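Lmo0305 protein (Listeria monocytogenes, PDB 3PJ0) is of uncharacterised function but belongs to the beta-eliminating lyase family of fold-type I pyridoxal-phosphate proteins and carries the cofactor on a lysine. Local coordinates at residues L39-F53 / D238-D250. Sequence-based numbering, arbitrary orientation.
Sequences LESDIYGNGAVIEDF and DLISLYPYILSAD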
loop_
_atom_site.group_PDB
_atom_site.type_symbol
_atom_site.label_atom_id
_atom_site.label_comp_id
_atom_site.label_asym_id
_atom_site.label_seq_id
_atom_site.Cartn_x
_atom_site.Cartn_y
_atom_site.Cartn_z
ATOM N N LEU A 39 2.501 -18.592 11.211
ATOM C CA LEU A 39 3.562 -17.633 10.941
ATOM C C LEU A 39 3.073 -16.250 11.315
ATOM O O LEU A 39 2.001 -15.831 10.871
ATOM C CB LEU A 39 3.989 -17.640 9.464
ATOM C CG LEU A 39 5.014 -16.606 9.046
ATOM C CD1 LEU A 39 6.336 -16.753 9.860
ATOM C CD2 LEU A 39 5.236 -16.695 7.515
ATOM N N GLU A 40 3.862 -15.543 12.124
ATOM C CA GLU A 40 3.450 -14.245 12.588
ATOM C C GLU A 40 3.587 -13.183 11.509
ATOM O O GLU A 40 4.544 -13.143 10.763
ATOM C CB GLU A 40 4.225 -13.818 13.838
ATOM C CG GLU A 40 3.858 -14.593 15.113
ATOM C CD GLU A 40 2.547 -14.146 15.753
ATOM O OE1 GLU A 40 2.182 -12.948 15.665
ATOM O OE2 GLU A 40 1.876 -14.991 16.381
ATOM N N SER A 41 2.605 -12.298 11.490
ATOM C CA SER A 41 2.633 -11.168 10.626
ATOM C C SER A 41 3.760 -10.218 11.019
ATOM O O SER A 41 4.135 -10.101 12.204
ATOM C CB SER A 41 1.315 -10.377 10.740
ATOM O OG SER A 41 1.383 -9.176 9.960
ATOM N N ASP A 42 4.274 -9.546 9.998
ATOM C CA ASP A 42 5.138 -8.393 10.198
ATOM C C ASP A 42 4.253 -7.338 10.911
ATOM O O ASP A 42 3.006 -7.400 10.824
ATOM C CB ASP A 42 5.694 -7.859 8.867
ATOM C CG ASP A 42 4.586 -7.520 7.825
ATOM O OD1 ASP A 42 3.768 -8.409 7.517
ATOM O OD2 ASP A 42 4.580 -6.393 7.256
ATOM N N ILE A 43 4.886 -6.394 11.615
ATOM C CA ILE A 43 4.208 -5.339 12.351
ATOM C C ILE A 43 4.897 -3.979 12.053
ATOM O O ILE A 43 6.037 -3.739 12.487
ATOM C CB ILE A 43 4.260 -5.625 13.855
ATOM C CG1 ILE A 43 3.622 -6.994 14.166
ATOM C CG2 ILE A 43 3.616 -4.453 14.671
ATOM C CD1 ILE A 43 2.167 -7.115 13.737
ATOM N N TYR A 44 4.222 -3.137 11.272
ATOM C CA TYR A 44 4.726 -1.804 10.896
ATOM C C TYR A 44 6.205 -1.800 10.529
ATOM O O TYR A 44 7.007 -1.091 11.143
ATOM C CB TYR A 44 4.462 -0.770 12.007
ATOM C CG TYR A 44 3.004 -0.590 12.329
ATOM C CD1 TYR A 44 2.117 -0.076 11.369
ATOM C CD2 TYR A 44 2.488 -0.941 13.603
ATOM C CE1 TYR A 44 0.770 0.088 11.686
ATOM C CE2 TYR A 44 1.140 -0.806 13.898
ATOM C CZ TYR A 44 0.289 -0.292 12.947
ATOM O OH TYR A 44 -1.040 -0.111 13.266
ATOM N N GLY A 45 6.565 -2.616 9.536
ATOM C CA GLY A 45 7.930 -2.653 9.049
ATOM C C GLY A 45 8.940 -3.546 9.757
ATOM O O GLY A 45 10.065 -3.661 9.294
ATOM N N ASN A 46 8.524 -4.217 10.827
ATOM C CA ASN A 46 9.405 -5.075 11.600
ATOM C C ASN A 46 8.883 -6.493 11.666
ATOM O O ASN A 46 7.719 -6.731 11.437
ATOM C CB ASN A 46 9.548 -4.531 13.011
ATOM C CG ASN A 46 10.281 -3.184 13.042
ATOM O OD1 ASN A 46 11.368 -3.039 12.476
ATOM N ND2 ASN A 46 9.667 -2.199 13.686
ATOM N N GLY A 47 9.752 -7.423 12.027
ATOM C CA GLY A 47 9.372 -8.822 12.113
ATOM C C GLY A 47 10.090 -9.687 11.102
ATOM O O GLY A 47 10.370 -9.253 9.980
ATOM N N ALA A 48 10.329 -10.947 11.454
ATOM C CA ALA A 48 11.090 -11.816 10.553
ATOM C C ALA A 48 10.572 -11.863 9.115
ATOM O O ALA A 48 11.364 -11.804 8.185
ATOM C CB ALA A 48 11.180 -13.258 11.130
ATOM N N VAL A 49 9.255 -11.944 8.916
ATOM C CA VAL A 49 8.751 -12.132 7.554
ATOM C C VAL A 49 9.199 -10.994 6.616
ATOM O O VAL A 49 9.625 -11.278 5.507
ATOM C CB VAL A 49 7.220 -12.408 7.451
ATOM C CG1 VAL A 49 6.396 -11.277 8.013
ATOM C CG2 VAL A 49 6.823 -12.638 5.982
ATOM N N ILE A 50 9.155 -9.743 7.085
ATOM C CA ILE A 50 9.581 -8.615 6.267
ATOM C C ILE A 50 11.099 -8.421 6.305
ATOM O O ILE A 50 11.736 -8.218 5.266
ATOM C CB ILE A 50 8.824 -7.295 6.629
ATOM C CG1 ILE A 50 9.164 -6.192 5.604
ATOM C CG2 ILE A 50 9.123 -6.845 8.069
ATOM C CD1 ILE A 50 8.395 -4.887 5.816
ATOM N N GLU A 51 11.695 -8.505 7.484
ATOM C CA GLU A 51 13.144 -8.294 7.625
ATOM C C GLU A 51 13.973 -9.310 6.862
ATOM O O GLU A 51 14.978 -8.939 6.237
ATOM C CB GLU A 51 13.557 -8.303 9.096
ATOM C CG GLU A 51 12.941 -7.180 9.874
ATOM C CD GLU A 51 13.412 -7.128 11.311
ATOM O OE1 GLU A 51 14.599 -7.496 11.534
ATOM O OE2 GLU A 51 12.611 -6.689 12.180
ATOM N N ASP A 52 13.571 -10.582 6.901
ATOM C CA ASP A 52 14.282 -11.609 6.161
ATOM C C ASP A 52 14.205 -11.364 4.648
ATOM O O ASP A 52 15.185 -11.584 3.953
ATOM C CB ASP A 52 13.769 -13.003 6.486
ATOM C CG ASP A 52 14.021 -13.402 7.951
ATOM O OD1 ASP A 52 14.631 -12.640 8.699
ATOM O OD2 ASP A 52 13.535 -14.460 8.351
ATOM N N PHE A 53 13.046 -10.920 4.146
ATOM C CA PHE A 53 12.916 -10.687 2.708
ATOM C C PHE A 53 13.753 -9.488 2.291
ATOM O O PHE A 53 14.433 -9.519 1.259
ATOM C CB PHE A 53 11.463 -10.489 2.288
ATOM C CG PHE A 53 11.273 -10.414 0.798
ATOM C CD1 PHE A 53 11.481 -11.531 0.010
ATOM C CD2 PHE A 53 10.896 -9.223 0.192
ATOM C CE1 PHE A 53 11.332 -11.445 -1.391
ATOM C CE2 PHE A 53 10.731 -9.137 -1.171
ATOM C CZ PHE A 53 10.936 -10.260 -1.968
ATOM N N ASP A 238 3.516 2.481 5.365
ATOM C CA ASP A 238 3.988 1.649 6.486
ATOM C C ASP A 238 2.787 0.921 7.050
ATOM O O ASP A 238 2.313 1.189 8.144
ATOM C CB ASP A 238 4.667 2.530 7.549
ATOM C CG ASP A 238 5.312 1.741 8.664
ATOM O OD1 ASP A 238 5.814 0.604 8.443
ATOM O OD2 ASP A 238 5.339 2.290 9.795
ATOM N N LEU A 239 2.272 -0.014 6.277
ATOM C CA LEU A 239 1.064 -0.722 6.691
ATOM C C LEU A 239 1.408 -1.646 7.848
ATOM O O LEU A 239 2.540 -2.145 7.935
ATOM C CB LEU A 239 0.517 -1.515 5.500
ATOM C CG LEU A 239 -0.445 -0.830 4.503
ATOM C CD1 LEU A 239 -0.043 0.543 4.049
ATOM C CD2 LEU A 239 -0.732 -1.735 3.304
ATOM N N ILE A 240 0.433 -1.910 8.712
ATOM C CA ILE A 240 0.660 -2.841 9.807
ATOM C C ILE A 240 1.195 -4.183 9.287
ATOM O O ILE A 240 2.182 -4.694 9.804
ATOM C CB ILE A 240 -0.600 -3.068 10.733
ATOM C CG1 ILE A 240 -0.244 -4.025 11.879
ATOM C CG2 ILE A 240 -1.833 -3.625 9.966
ATOM C CD1 ILE A 240 -1.228 -3.994 13.034
ATOM N N SER A 241 0.586 -4.701 8.230
ATOM C CA SER A 241 0.917 -6.036 7.721
ATOM C C SER A 241 1.059 -6.042 6.208
ATOM O O SER A 241 0.041 -5.900 5.487
ATOM C CB SER A 241 -0.205 -7.011 8.080
ATOM O OG SER A 241 -0.343 -7.195 9.480
ATOM N N LEU A 242 2.287 -6.198 5.750
ATOM C CA LEU A 242 2.578 -6.319 4.304
ATOM C C LEU A 242 2.810 -7.778 3.881
ATOM O O LEU A 242 3.028 -8.055 2.687
ATOM C CB LEU A 242 3.802 -5.457 3.936
ATOM C CG LEU A 242 3.510 -3.954 3.929
ATOM C CD1 LEU A 242 4.812 -3.123 3.925
ATOM C CD2 LEU A 242 2.599 -3.536 2.742
ATOM N N TYR A 243 2.716 -8.730 4.812
ATOM C CA TYR A 243 3.009 -10.125 4.447
ATOM C C TYR A 243 2.240 -10.710 3.225
ATOM O O TYR A 243 2.824 -11.543 2.529
ATOM C CB TYR A 243 2.897 -11.091 5.643
ATOM C CG TYR A 243 1.498 -11.363 6.100
ATOM C CD1 TYR A 243 0.717 -12.336 5.475
ATOM C CD2 TYR A 243 0.939 -10.662 7.170
ATOM C CE1 TYR A 243 -0.592 -12.577 5.907
ATOM C CE2 TYR A 243 -0.348 -10.918 7.601
ATOM C CZ TYR A 243 -1.106 -11.864 6.974
ATOM O OH TYR A 243 -2.386 -12.123 7.390
ATOM N N PRO A 244 0.975 -10.290 2.963
ATOM C CA PRO A 244 0.369 -10.901 1.775
ATOM C C PRO A 244 1.167 -10.682 0.490
ATOM O O PRO A 244 1.242 -11.592 -0.365
ATOM C CB PRO A 244 -1.036 -10.261 1.713
ATOM C CG PRO A 244 -1.343 -9.879 3.142
ATOM C CD PRO A 244 0.008 -9.476 3.711
ATOM N N TYR A 245 1.758 -9.501 0.364
ATOM C CA TYR A 245 2.583 -9.155 -0.787
ATOM C C TYR A 245 4.008 -9.674 -0.606
ATOM O O TYR A 245 4.622 -10.082 -1.553
ATOM C CB TYR A 245 2.608 -7.636 -1.046
ATOM C CG TYR A 245 1.273 -7.008 -1.332
ATOM C CD1 TYR A 245 0.358 -7.610 -2.186
ATOM C CD2 TYR A 245 0.935 -5.786 -0.779
ATOM C CE1 TYR A 245 -0.882 -7.020 -2.447
ATOM C CE2 TYR A 245 -0.297 -5.182 -1.046
ATOM C CZ TYR A 245 -1.193 -5.806 -1.880
ATOM O OH TYR A 245 -2.405 -5.207 -2.130
ATOM N N ILE A 246 4.536 -9.685 0.621
ATOM C CA ILE A 246 5.921 -10.202 0.825
ATOM C C ILE A 246 6.001 -11.702 0.532
ATOM O O ILE A 246 6.850 -12.165 -0.248
ATOM C CB ILE A 246 6.445 -9.946 2.267
ATOM C CG1 ILE A 246 6.580 -8.445 2.531
ATOM C CG2 ILE A 246 7.830 -10.613 2.507
ATOM C CD1 ILE A 246 6.595 -8.136 4.025
ATOM N N LEU A 247 5.094 -12.466 1.130
ATOM C CA LEU A 247 5.079 -13.925 0.875
ATOM C C LEU A 247 4.915 -14.286 -0.611
ATOM O O LEU A 247 5.606 -15.205 -1.109
ATOM C CB LEU A 247 4.054 -14.637 1.738
ATOM C CG LEU A 247 4.328 -14.556 3.256
ATOM C CD1 LEU A 247 3.111 -15.053 4.032
ATOM C CD2 LEU A 247 5.664 -15.262 3.723
ATOM N N SER A 248 3.961 -13.633 -1.291
ATOM C CA SER A 248 3.748 -13.866 -2.712
ATOM C C SER A 248 4.946 -13.393 -3.540
ATOM O O SER A 248 5.312 -14.071 -4.512
ATOM C CB SER A 248 2.443 -13.237 -3.220
ATOM O OG SER A 248 2.360 -11.882 -2.852
ATOM N N ALA A 249 5.558 -12.264 -3.164
ATOM C CA ALA A 249 6.761 -11.768 -3.886
ATOM C C ALA A 249 7.881 -12.778 -3.788
ATOM O O ALA A 249 8.463 -13.159 -4.783
ATOM C CB ALA A 249 7.246 -10.399 -3.331
ATOM N N ASP A 250 8.115 -13.281 -2.597
ATOM C CA ASP A 250 9.194 -14.284 -2.387
ATOM C C ASP A 250 8.887 -15.608 -3.115
ATOM O O ASP A 250 9.756 -16.186 -3.775
ATOM C CB ASP A 250 9.412 -14.490 -0.901
ATOM C CG ASP A 250 10.799 -15.024 -0.577
ATOM O OD1 ASP A 250 11.721 -14.926 -1.422
ATOM O OD2 ASP A 250 10.958 -15.552 0.541
HETATM O O HOH W 1 4.731 -3.805 7.744
HETATM O O HOH W 2 7.020 1.815 11.743
#
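A type I' beta turn, Ile-43 to Asn-46, and the N-terminal turns of helices 48-61 and 243-256 meet beside the subunit interface of this PLP-dependent, aminotransferase-like fold. Asp-42, just before the turn, reaches the start of helix 243-256: Leu-242 N gives OD2 a nearly straight bond (2.8 Å, 168°) on the syn lone pair, whereas the bond from Tyr-243 N to OD1 is strongly bent and weak. With CG of Asp-42 lying between its backbone N and carbonyl carbon, both carboxylate oxygens face these amides. Two amides beside a helix start probably favour the charged carboxylate. A water also touches Asp-42 OD2 and links Gly-45 N to Leu-239 O.

Within the turn, Tyr-44 N bonds Ile-240 O (3.0 Å). Ile-240 lies over one face of the Tyr-44 ring, its CA making a CH-pi contact 3.8 Å from the ring centroid and its CG1 offset toward the rim, while Asp-238 O sits at the ring edge; the phenol OH bonds Tyr-207 of the second subunit. Asp-238 itself pairs with Arg-233.

Further along, the helix axes approach to 10.0 Å at 43°, and Ile-246 points from helix 243-256 into the contact with helix 48-61. Its two branches divide the work: CD1 lies 3.5 Å from Ile-50 CB, and CG2, anti to the backbone N, packs against Phe-53 CB and Val-49 O. Phe-68 of strand 65-69 touches both Ile-50 and Ile-246, joining this packing to the large sheet. Val-49 CG2 meets Leu-247 CD2, the two side chains nearly perpendicular. The Phe-53 ring and the Asp-250 side chain run alongside in opposite senses; Asp-250 OD1, salt-bridged to Lys-56, lies at the ring edge 3.5 Å from Phe-53 CE1, with ring and carboxylate planes 64° apart.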